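Local coordinates for protein Lpg2148(MvcA) (Legionella pneumophila subsp. pneumophila str. Philadelphia 1, PDB 6K11) that probably acts as a deamidase-type effector that removes ubiquitin from the host ubiquitin-conjugating enzyme UBE2N, so regulating its activity, at residues L81-I86 and T332-E337; S117-I122 and T235-Q240; V134-K139 and K150-L155. One frame throughout, in Å; residues are numbered along the deposited sequence.

Contact 1. Residues L81-I86 and T332-E337; sequences LLLGKI and TEINPE
Leu83 and Ile334 meet methyl to methyl, their side chains crossing at about a right angle. Leu83 CD2 lies 3.4 Å from Ile334 CD1, closer than usual for two carbons. Ile334 CD1 is also almost eclipsed with its own CA (chi2 -16°), so the exact position of this methyl is doubtful. Leu82 adds its CB, 4.1 Å from Ile334 CG1, while Thr332 CG2 approaches Leu83 CD2 from the strand at 4.1 Å. The side-chain contact is apolar, and no direct hydrogen bond crosses between the segments. Beside it, one water joins the backbones, donating to Leu82 O at 2.7 Å and accepting from Asn335 N at 2.8 Å.

Several features position these groups. The backbone of Ile334 is hydrogen-bonded to Asn119, just ahead of strand 120-129, and Leu121 in that strand touches both Leu82 and Ile334. Phe91 of helix 85-93 packs on Leu83 and Thr332. Asn335 N-caps helix 336-351: its OD1 accepts from Glu337 N at 3.1 Å, with the donor above the carbonyl plane. Apolar side chains thus pack the end of helix 71-83 against the strand-to-helix loop, and the bridging water satisfies a carbonyl of the helix's last turn and an N-H of the loop.

Contact 2. Residues S117-I122 and T235-Q240; sequences STNLLI and TIYIPQ
The side chains of Asn119 and Gln240 cross at a slant, their amide planes 78° apart, Asn119 reaching across from beside Pro239. Its CG is anti to the carbonyl carbon (chi1 -59°), and OD1 accepts from Gln240 N at 2.7 Å with a nearly straight N-H (167°), the donor standing above the carbonyl plane. The other end of the amide makes a weak bond, Asn119 ND2 to Gln240 OE1 at 3.4 Å; OE1 also has a weak bond from Gly5 N.

Tyr237 lies on the same side of the sheet as Leu121. Its CG is anti to the backbone N, and ring atom CD1 comes 3.3 Å from Leu120 O, which approaches the ring obliquely. Pro239 N sits over the centre of one ring face, 4.2 Å above the plane. The phenol hydroxyl finds its hydrogen-bond partner in Gly5 O.

On the other side are Leu120, Ile122, Ile236 and Ile238. Here Ile122 and Ile238 cross obliquely and touch through their CD1 methyls, 3.6 Å apart, while Leu120 and Ile238 stand as neighbours across the strands.

Between the two layers of side chains, Leu120 with Ile238 and Ile122 with Ile236 are antiparallel hydrogen-bonded pairs, each joined by two N-H...O bonds; Ile238 N reaches Leu120 O at 2.8 Å. The regular bonding is not continued at Thr118 and Gln240: Gln240 N is 3.3 Å from Thr118 O but poorly angled, and the N-H goes to Asn119 OD1 instead. A side-chain amide thus replaces a backbone carbonyl as acceptor where strand 228-238 finishes and 120-129 begins.

Contact 3. Residues V134-K139 and K150-L155; sequences VLVKTK and KNKIYL
Val136 and Tyr154 stand side by side in a parallel strand pair, pointing the same way. The backbone bonds run in the staggered pattern of parallel strands, the N-H and C=O of Val136 bonding to Ile153 and Leu155, on either side of its partner Tyr154. Leu155 N reaches Val136 O at 2.8 Å; Ile153 N to Val134 O and Thr138 N to Leu155 O (3.0 Å) continue the series. A water extends this grip at the start of the pair, accepting from Val134 N and donating to Asn151 O.

Apolar contacts fall on two faces. On one, Val136 CB lies 3.7 Å from Tyr154 CD1, and Thr138 CG2 comes to the edge of that ring near its plane. The aliphatic part of Lys152, extended beyond CG, runs beside Val134, with CG 3.7 Å from Val134 CG2, and its CD also touches Val136 CG2 at 3.8 Å. On the opposite face Leu135 holds its CG anti to the backbone N (chi1 158°), and its CD1 touches both Ile153 CG2 (3.7 Å) and Leu155 CB (3.8 Å). Helix 206-220 covers this layer through Ile214 and Phe218.

The polar ends are tied to other parts of the chain. Lys152 forms a salt bridge with Glu191, Tyr154 OH bonds to Val149 O, and Lys137 NZ bonds to carbonyls including Ile186 O, with a cation-pi contact to Phe183.

At the start of strand 152-155, Asn151 and Lys152 both face Ile163 of strand 160-163, a G1 beta bulge. Together these features mark the parallel step, between otherwise antiparallel neighbours, in the mixed, helix-backed sheet of the MvcA insertion domain.

From the N terminus, the chain passes through helix 71-83 and opens the longest loop at 81-86; contact 1 closes it at 332-337, after 245 intervening residues. Within that span, strand 120-129 begins a second loop, shut by contact 2 when strand 228-238 returns. Innermost is contact 3, closed over just ten intervening residues soon after strand 120-129 ends. The three loops nest without crossing. Contacts 1 and 2 adjoin in the five-stranded antiparallel sheet, where strand 120-129 lies between 325-333 and 228-238 and is hydrogen-bonded through its backbone to both. Contact 3 belongs to the separate mixed sheet of the insertion domain, its centre about 47 Å from that of contact 2.

Contact 1. Residues L81-I86 and T332-E337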
loop_
_atom_site.group_PDB
_atom_site.type_symbol
_atom_site.label_atom_id
_atom_site.label_comp_id
_atom_site.label_asym_id
_atom_site.label_seq_id
_atom_site.Cartn_x
_atom_site.Cartn_y
_atom_site.Cartn_z
ATOM N N LEU A 81 17.874 -0.975 0.270
ATOM C CA LEU A 81 18.993 -1.865 -0.007
ATOM C C LEU A 81 19.708 -1.468 -1.289
ATOM O O LEU A 81 20.947 -1.458 -1.342
ATOM C CB LEU A 81 18.509 -3.311 -0.083
ATOM C CG LEU A 81 18.199 -3.918 1.287
ATOM C CD1 LEU A 81 17.424 -5.224 1.114
ATOM C CD2 LEU A 81 19.512 -4.145 2.053
ATOM N N LEU A 82 18.955 -1.111 -2.327
ATOM C CA LEU A 82 19.587 -0.858 -3.618
ATOM C C LEU A 82 20.175 0.545 -3.703
ATOM O O LEU A 82 21.153 0.752 -4.427
ATOM C CB LEU A 82 18.580 -1.079 -4.754
ATOM C CG LEU A 82 18.564 -2.472 -5.396
ATOM C CD1 LEU A 82 18.583 -3.589 -4.329
ATOM C CD2 LEU A 82 17.348 -2.627 -6.338
ATOM N N LEU A 83 19.605 1.513 -2.978
ATOM C CA LEU A 83 20.049 2.897 -3.074
ATOM C C LEU A 83 20.902 3.355 -1.903
ATOM O O LEU A 83 21.666 4.316 -2.061
ATOM C CB LEU A 83 18.847 3.839 -3.177
ATOM C CG LEU A 83 18.109 3.766 -4.513
ATOM C CD1 LEU A 83 16.718 4.359 -4.374
ATOM C CD2 LEU A 83 18.927 4.517 -5.556
ATOM N N GLY A 84 20.779 2.725 -0.741
ATOM C CA GLY A 84 21.304 3.292 0.485
ATOM C C GLY A 84 20.364 4.330 1.075
ATOM O O GLY A 84 19.510 4.893 0.401
ATOM N N LYS A 85 20.540 4.591 2.372
ATOM C CA LYS A 85 19.566 5.387 3.117
ATOM C C LYS A 85 19.394 6.791 2.530
ATOM O O LYS A 85 18.266 7.259 2.338
ATOM C CB LYS A 85 19.987 5.459 4.588
ATOM C CG LYS A 85 18.966 6.097 5.515
ATOM C CD LYS A 85 18.295 5.040 6.381
ATOM C CE LYS A 85 17.038 5.575 7.072
ATOM N NZ LYS A 85 16.424 4.545 7.969
ATOM N N ILE A 86 20.502 7.477 2.233
ATOM C CA ILE A 86 20.434 8.872 1.784
ATOM C C ILE A 86 19.742 8.980 0.427
ATOM O O ILE A 86 18.826 9.789 0.244
ATOM C CB ILE A 86 21.847 9.486 1.733
ATOM C CG1 ILE A 86 22.374 9.753 3.137
ATOM C CG2 ILE A 86 21.847 10.764 0.903
ATOM C CD1 ILE A 86 23.877 9.569 3.246
ATOM N N THR A 332 14.995 5.388 -11.249
ATOM C CA THR A 332 16.332 5.860 -10.930
ATOM C C THR A 332 17.345 4.815 -11.361
ATOM O O THR A 332 17.023 3.634 -11.546
ATOM C CB THR A 332 16.484 6.168 -9.433
ATOM O OG1 THR A 332 17.829 6.582 -9.172
ATOM C CG2 THR A 332 16.179 4.914 -8.594
ATOM N N GLU A 333 18.577 5.261 -11.545
ATOM C CA GLU A 333 19.641 4.298 -11.767
ATOM C C GLU A 333 20.158 3.787 -10.430
ATOM O O GLU A 333 19.992 4.425 -9.386
ATOM C CB GLU A 333 20.769 4.900 -12.597
ATOM C CG GLU A 333 20.238 5.648 -13.802
ATOM C CD GLU A 333 21.240 6.593 -14.411
ATOM O OE1 GLU A 333 20.929 7.807 -14.522
ATOM O OE2 GLU A 333 22.315 6.109 -14.813
ATOM N N ILE A 334 20.772 2.610 -10.480
ATOM C CA ILE A 334 21.289 1.899 -9.318
ATOM C C ILE A 334 22.794 1.755 -9.497
ATOM O O ILE A 334 23.266 1.475 -10.604
ATOM C CB ILE A 334 20.614 0.510 -9.183
ATOM C CG1 ILE A 334 19.274 0.577 -8.427
ATOM C CG2 ILE A 334 21.549 -0.547 -8.598
ATOM C CD1 ILE A 334 19.032 1.817 -7.663
ATOM N N ASN A 335 23.548 1.936 -8.414
ATOM C CA ASN A 335 24.962 1.582 -8.410
ATOM C C ASN A 335 25.118 0.173 -7.854
ATOM O O ASN A 335 24.970 -0.017 -6.639
ATOM C CB ASN A 335 25.763 2.582 -7.574
ATOM C CG ASN A 335 27.241 2.213 -7.469
ATOM O OD1 ASN A 335 27.703 1.227 -8.052
ATOM N ND2 ASN A 335 27.990 3.016 -6.736
ATOM N N PRO A 336 25.427 -0.831 -8.680
ATOM C CA PRO A 336 25.467 -2.210 -8.169
ATOM C C PRO A 336 26.500 -2.442 -7.090
ATOM O O PRO A 336 26.282 -3.303 -6.229
ATOM C CB PRO A 336 25.783 -3.042 -9.420
ATOM C CG PRO A 336 25.352 -2.210 -10.552
ATOM C CD PRO A 336 25.628 -0.784 -10.139
ATOM N N GLU A 337 27.627 -1.716 -7.104
ATOM C CA GLU A 337 28.642 -1.924 -6.071
ATOM C C GLU A 337 28.110 -1.536 -4.708
ATOM O O GLU A 337 28.374 -2.216 -3.711
ATOM C CB GLU A 337 29.914 -1.127 -6.377
ATOM C CG GLU A 337 30.558 -1.407 -7.730
ATOM C CD GLU A 337 30.822 -2.884 -8.043
ATOM O OE1 GLU A 337 31.152 -3.153 -9.233
ATOM O OE2 GLU A 337 30.762 -3.760 -7.142
HETATM O O HOH W 1 22.764 2.448 -5.770
#

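Contact 2. Residues S117-I122 and T235-Q240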
loop_
_atom_site.group_PDB
_atom_site.type_symbol
_atom_site.label_atom_id
_atom_site.label_comp_id
_atom_site.label_asym_id
_atom_site.label_seq_id
_atom_site.Cartn_x
_atom_site.Cartn_y
_atom_site.Cartn_z
ATOM N N SER A 117 24.724 -0.793 -20.238
ATOM C CA SER A 117 25.445 0.236 -19.505
ATOM C C SER A 117 24.701 0.773 -18.288
ATOM O O SER A 117 25.210 1.689 -17.629
ATOM C CB SER A 117 25.783 1.397 -20.449
ATOM O OG SER A 117 26.662 2.319 -19.828
ATOM N N THR A 118 23.525 0.242 -17.958
ATOM C CA THR A 118 22.723 0.852 -16.906
ATOM C C THR A 118 21.966 -0.201 -16.100
ATOM O O THR A 118 21.606 -1.269 -16.608
ATOM C CB THR A 118 21.745 1.877 -17.499
ATOM O OG1 THR A 118 21.211 2.694 -16.449
ATOM C CG2 THR A 118 20.610 1.189 -18.229
ATOM N N ASN A 119 21.755 0.110 -14.820
ATOM C CA ASN A 119 20.929 -0.684 -13.915
ATOM C C ASN A 119 19.827 0.220 -13.393
ATOM O O ASN A 119 20.116 1.264 -12.798
ATOM C CB ASN A 119 21.743 -1.245 -12.749
ATOM C CG ASN A 119 22.876 -2.112 -13.210
ATOM O OD1 ASN A 119 22.694 -3.288 -13.512
ATOM N ND2 ASN A 119 24.068 -1.528 -13.281
ATOM N N LEU A 120 18.577 -0.177 -13.611
ATOM C CA LEU A 120 17.426 0.683 -13.370
ATOM C C LEU A 120 16.523 0.085 -12.301
ATOM O O LEU A 120 16.262 -1.123 -12.299
ATOM C CB LEU A 120 16.612 0.882 -14.654
ATOM C CG LEU A 120 17.326 1.603 -15.801
ATOM C CD1 LEU A 120 16.530 1.484 -17.095
ATOM C CD2 LEU A 120 17.548 3.054 -15.425
ATOM N N LEU A 121 16.035 0.943 -11.414
ATOM C CA LEU A 121 15.025 0.585 -10.424
ATOM C C LEU A 121 13.803 1.454 -10.675
ATOM O O LEU A 121 13.909 2.686 -10.715
ATOM C CB LEU A 121 15.539 0.781 -8.995
ATOM C CG LEU A 121 14.504 0.596 -7.872
ATOM C CD1 LEU A 121 14.043 -0.853 -7.795
ATOM C CD2 LEU A 121 15.059 1.028 -6.524
ATOM N N ILE A 122 12.656 0.817 -10.857
ATOM C CA ILE A 122 11.385 1.507 -11.039
ATOM C C ILE A 122 10.500 1.178 -9.848
ATOM O O ILE A 122 10.373 0.008 -9.466
ATOM C CB ILE A 122 10.698 1.098 -12.352
ATOM C CG1 ILE A 122 11.698 1.079 -13.511
ATOM C CG2 ILE A 122 9.506 2.016 -12.628
ATOM C CD1 ILE A 122 11.151 0.366 -14.733
ATOM N N THR A 235 8.066 -2.799 -6.998
ATOM C CA THR A 235 9.228 -2.310 -7.706
ATOM C C THR A 235 9.564 -3.282 -8.825
ATOM O O THR A 235 9.158 -4.449 -8.823
ATOM C CB THR A 235 10.436 -2.125 -6.759
ATOM O OG1 THR A 235 10.666 -3.343 -6.025
ATOM C CG2 THR A 235 10.176 -0.996 -5.776
ATOM N N ILE A 236 10.306 -2.774 -9.798
ATOM C CA ILE A 236 10.849 -3.582 -10.875
ATOM C C ILE A 236 12.311 -3.198 -11.008
ATOM O O ILE A 236 12.648 -2.007 -10.999
ATOM C CB ILE A 236 10.096 -3.370 -12.202
ATOM C CG1 ILE A 236 8.738 -4.097 -12.171
ATOM C CG2 ILE A 236 10.938 -3.890 -13.380
ATOM C CD1 ILE A 236 7.938 -3.927 -13.439
ATOM N N TYR A 237 13.176 -4.201 -11.120
ATOM C CA TYR A 237 14.612 -3.984 -11.247
ATOM C C TYR A 237 15.055 -4.515 -12.603
ATOM O O TYR A 237 14.732 -5.650 -12.968
ATOM C CB TYR A 237 15.366 -4.674 -10.106
ATOM C CG TYR A 237 16.877 -4.580 -10.185
ATOM C CD1 TYR A 237 17.527 -3.343 -10.254
ATOM C CD2 TYR A 237 17.653 -5.734 -10.176
ATOM C CE1 TYR A 237 18.924 -3.263 -10.315
ATOM C CE2 TYR A 237 19.043 -5.665 -10.237
ATOM C CZ TYR A 237 19.669 -4.426 -10.315
ATOM O OH TYR A 237 21.050 -4.367 -10.384
ATOM N N ILE A 238 15.765 -3.690 -13.357
ATOM C CA ILE A 238 16.254 -4.055 -14.679
ATOM C C ILE A 238 17.776 -3.963 -14.666
ATOM O O ILE A 238 18.347 -2.884 -14.841
ATOM C CB ILE A 238 15.650 -3.161 -15.776
ATOM C CG1 ILE A 238 14.122 -3.180 -15.695
ATOM C CG2 ILE A 238 16.110 -3.648 -17.159
ATOM C CD1 ILE A 238 13.455 -1.965 -16.320
ATOM N N PRO A 239 18.467 -5.075 -14.429
ATOM C CA PRO A 239 19.928 -5.044 -14.352
ATOM C C PRO A 239 20.561 -4.965 -15.737
ATOM O O PRO A 239 19.972 -5.348 -16.752
ATOM C CB PRO A 239 20.278 -6.369 -13.665
ATOM C CG PRO A 239 19.140 -7.291 -14.028
ATOM C CD PRO A 239 17.919 -6.410 -14.122
ATOM N N GLN A 240 21.793 -4.452 -15.755
ATOM C CA GLN A 240 22.538 -4.344 -17.001
ATOM C C GLN A 240 22.741 -5.715 -17.633
ATOM O O GLN A 240 22.903 -6.731 -16.945
ATOM C CB GLN A 240 23.895 -3.686 -16.751
ATOM C CG GLN A 240 24.777 -4.513 -15.845
ATOM C CD GLN A 240 26.052 -3.802 -15.440
ATOM O OE1 GLN A 240 26.406 -3.763 -14.250
ATOM N NE2 GLN A 240 26.756 -3.237 -16.425
HETATM O O HOH W 2 18.886 -1.394 -17.295
#

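Contact 3. Residues V134-K139 and K150-L155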
loop_
_atom_site.group_PDB
_atom_site.type_symbol
_atom_site.label_atom_id
_atom_site.label_comp_id
_atom_site.label_asym_id
_atom_site.label_seq_id
_atom_site.Cartn_x
_atom_site.Cartn_y
_atom_site.Cartn_z
ATOM N N VAL A 134 -22.103 8.006 0.389
ATOM C CA VAL A 134 -23.273 8.247 1.224
ATOM C C VAL A 134 -23.231 9.648 1.821
ATOM O O VAL A 134 -22.168 10.252 2.018
ATOM C CB VAL A 134 -23.465 7.200 2.351
ATOM C CG1 VAL A 134 -23.601 5.763 1.785
ATOM C CG2 VAL A 134 -22.373 7.291 3.385
ATOM N N LEU A 135 -24.426 10.152 2.109
ATOM C CA LEU A 135 -24.658 11.364 2.874
ATOM C C LEU A 135 -25.190 10.953 4.241
ATOM O O LEU A 135 -26.026 10.045 4.335
ATOM C CB LEU A 135 -25.669 12.268 2.151
ATOM C CG LEU A 135 -26.415 13.301 2.986
ATOM C CD1 LEU A 135 -25.451 14.391 3.445
ATOM C CD2 LEU A 135 -27.576 13.895 2.197
ATOM N N VAL A 136 -24.694 11.588 5.299
ATOM C CA VAL A 136 -25.144 11.306 6.661
ATOM C C VAL A 136 -25.725 12.582 7.248
ATOM O O VAL A 136 -25.025 13.596 7.359
ATOM C CB VAL A 136 -24.015 10.776 7.559
ATOM C CG1 VAL A 136 -24.516 10.602 8.993
ATOM C CG2 VAL A 136 -23.425 9.461 7.004
ATOM N N LYS A 137 -26.992 12.524 7.645
ATOM C CA LYS A 137 -27.634 13.617 8.357
ATOM C C LYS A 137 -27.445 13.399 9.854
ATOM O O LYS A 137 -27.794 12.336 10.378
ATOM C CB LYS A 137 -29.117 13.684 8.001
ATOM C CG LYS A 137 -29.837 14.835 8.605
ATOM C CD LYS A 137 -31.281 14.831 8.139
ATOM C CE LYS A 137 -32.195 15.402 9.202
ATOM N NZ LYS A 137 -33.602 15.435 8.718
ATOM N N THR A 138 -26.879 14.390 10.535
ATOM C CA THR A 138 -26.612 14.266 11.960
ATOM C C THR A 138 -26.777 15.609 12.654
ATOM O O THR A 138 -26.390 16.654 12.122
ATOM C CB THR A 138 -25.202 13.721 12.234
ATOM O OG1 THR A 138 -24.929 13.791 13.643
ATOM C CG2 THR A 138 -24.153 14.519 11.460
ATOM N N LYS A 139 -27.361 15.567 13.846
ATOM C CA LYS A 139 -27.435 16.753 14.682
ATOM C C LYS A 139 -26.034 17.202 15.075
ATOM O O LYS A 139 -25.113 16.392 15.221
ATOM C CB LYS A 139 -28.266 16.468 15.935
ATOM C CG LYS A 139 -29.769 16.353 15.672
ATOM C CD LYS A 139 -30.574 16.433 16.969
ATOM C CE LYS A 139 -32.083 16.491 16.703
ATOM N NZ LYS A 139 -32.467 17.496 15.662
ATOM N N LYS A 150 -14.890 8.208 8.074
ATOM C CA LYS A 150 -14.262 8.987 7.023
ATOM C C LYS A 150 -14.853 8.648 5.648
ATOM O O LYS A 150 -15.472 7.599 5.441
ATOM C CB LYS A 150 -12.748 8.746 7.044
ATOM C CG LYS A 150 -12.091 9.139 8.374
ATOM C CD LYS A 150 -10.581 8.859 8.365
ATOM C CE LYS A 150 -10.149 8.143 9.640
ATOM N NZ LYS A 150 -8.911 8.740 10.201
ATOM N N ASN A 151 -14.647 9.571 4.700
ATOM C CA ASN A 151 -15.097 9.443 3.304
ATOM C C ASN A 151 -16.622 9.416 3.205
ATOM O O ASN A 151 -17.211 8.594 2.493
ATOM C CB ASN A 151 -14.479 8.234 2.598
ATOM C CG ASN A 151 -14.436 8.415 1.077
ATOM O OD1 ASN A 151 -14.430 9.548 0.574
ATOM N ND2 ASN A 151 -14.402 7.304 0.341
ATOM N N LYS A 152 -17.259 10.349 3.912
ATOM C CA LYS A 152 -18.696 10.556 3.837
ATOM C C LYS A 152 -18.971 12.056 3.818
ATOM O O LYS A 152 -18.155 12.858 4.288
ATOM C CB LYS A 152 -19.432 9.914 5.026
ATOM C CG LYS A 152 -19.332 8.386 5.092
ATOM C CD LYS A 152 -20.080 7.846 6.309
ATOM C CE LYS A 152 -20.133 6.313 6.304
ATOM N NZ LYS A 152 -20.887 5.766 7.479
ATOM N N ILE A 153 -20.116 12.431 3.256
ATOM C CA ILE A 153 -20.618 13.799 3.378
ATOM C C ILE A 153 -21.545 13.861 4.579
ATOM O O ILE A 153 -22.368 12.962 4.779
ATOM C CB ILE A 153 -21.336 14.235 2.090
ATOM C CG1 ILE A 153 -20.331 14.366 0.949
ATOM C CG2 ILE A 153 -22.090 15.552 2.327
ATOM C CD1 ILE A 153 -20.965 14.582 -0.403
ATOM N N TYR A 154 -21.403 14.911 5.391
ATOM C CA TYR A 154 -22.172 15.082 6.619
ATOM C C TYR A 154 -23.001 16.358 6.542
ATOM O O TYR A 154 -22.460 17.440 6.296
ATOM C CB TYR A 154 -21.250 15.128 7.844
ATOM C CG TYR A 154 -20.654 13.769 8.160
ATOM C CD1 TYR A 154 -21.316 12.880 8.999
ATOM C CD2 TYR A 154 -19.455 13.361 7.587
ATOM C CE1 TYR A 154 -20.793 11.615 9.274
ATOM C CE2 TYR A 154 -18.922 12.106 7.857
ATOM C CZ TYR A 154 -19.596 11.240 8.704
ATOM O OH TYR A 154 -19.067 9.991 8.966
ATOM N N LEU A 155 -24.307 16.235 6.770
ATOM C CA LEU A 155 -25.215 17.380 6.779
ATOM C C LEU A 155 -25.674 17.629 8.210
ATOM O O LEU A 155 -26.377 16.802 8.802
ATOM C CB LEU A 155 -26.408 17.151 5.853
ATOM C CG LEU A 155 -27.538 18.188 5.963
ATOM C CD1 LEU A 155 -27.047 19.584 5.518
ATOM C CD2 LEU A 155 -28.728 17.738 5.126
HETATM O O HOH W 3 -19.261 7.250 1.436
#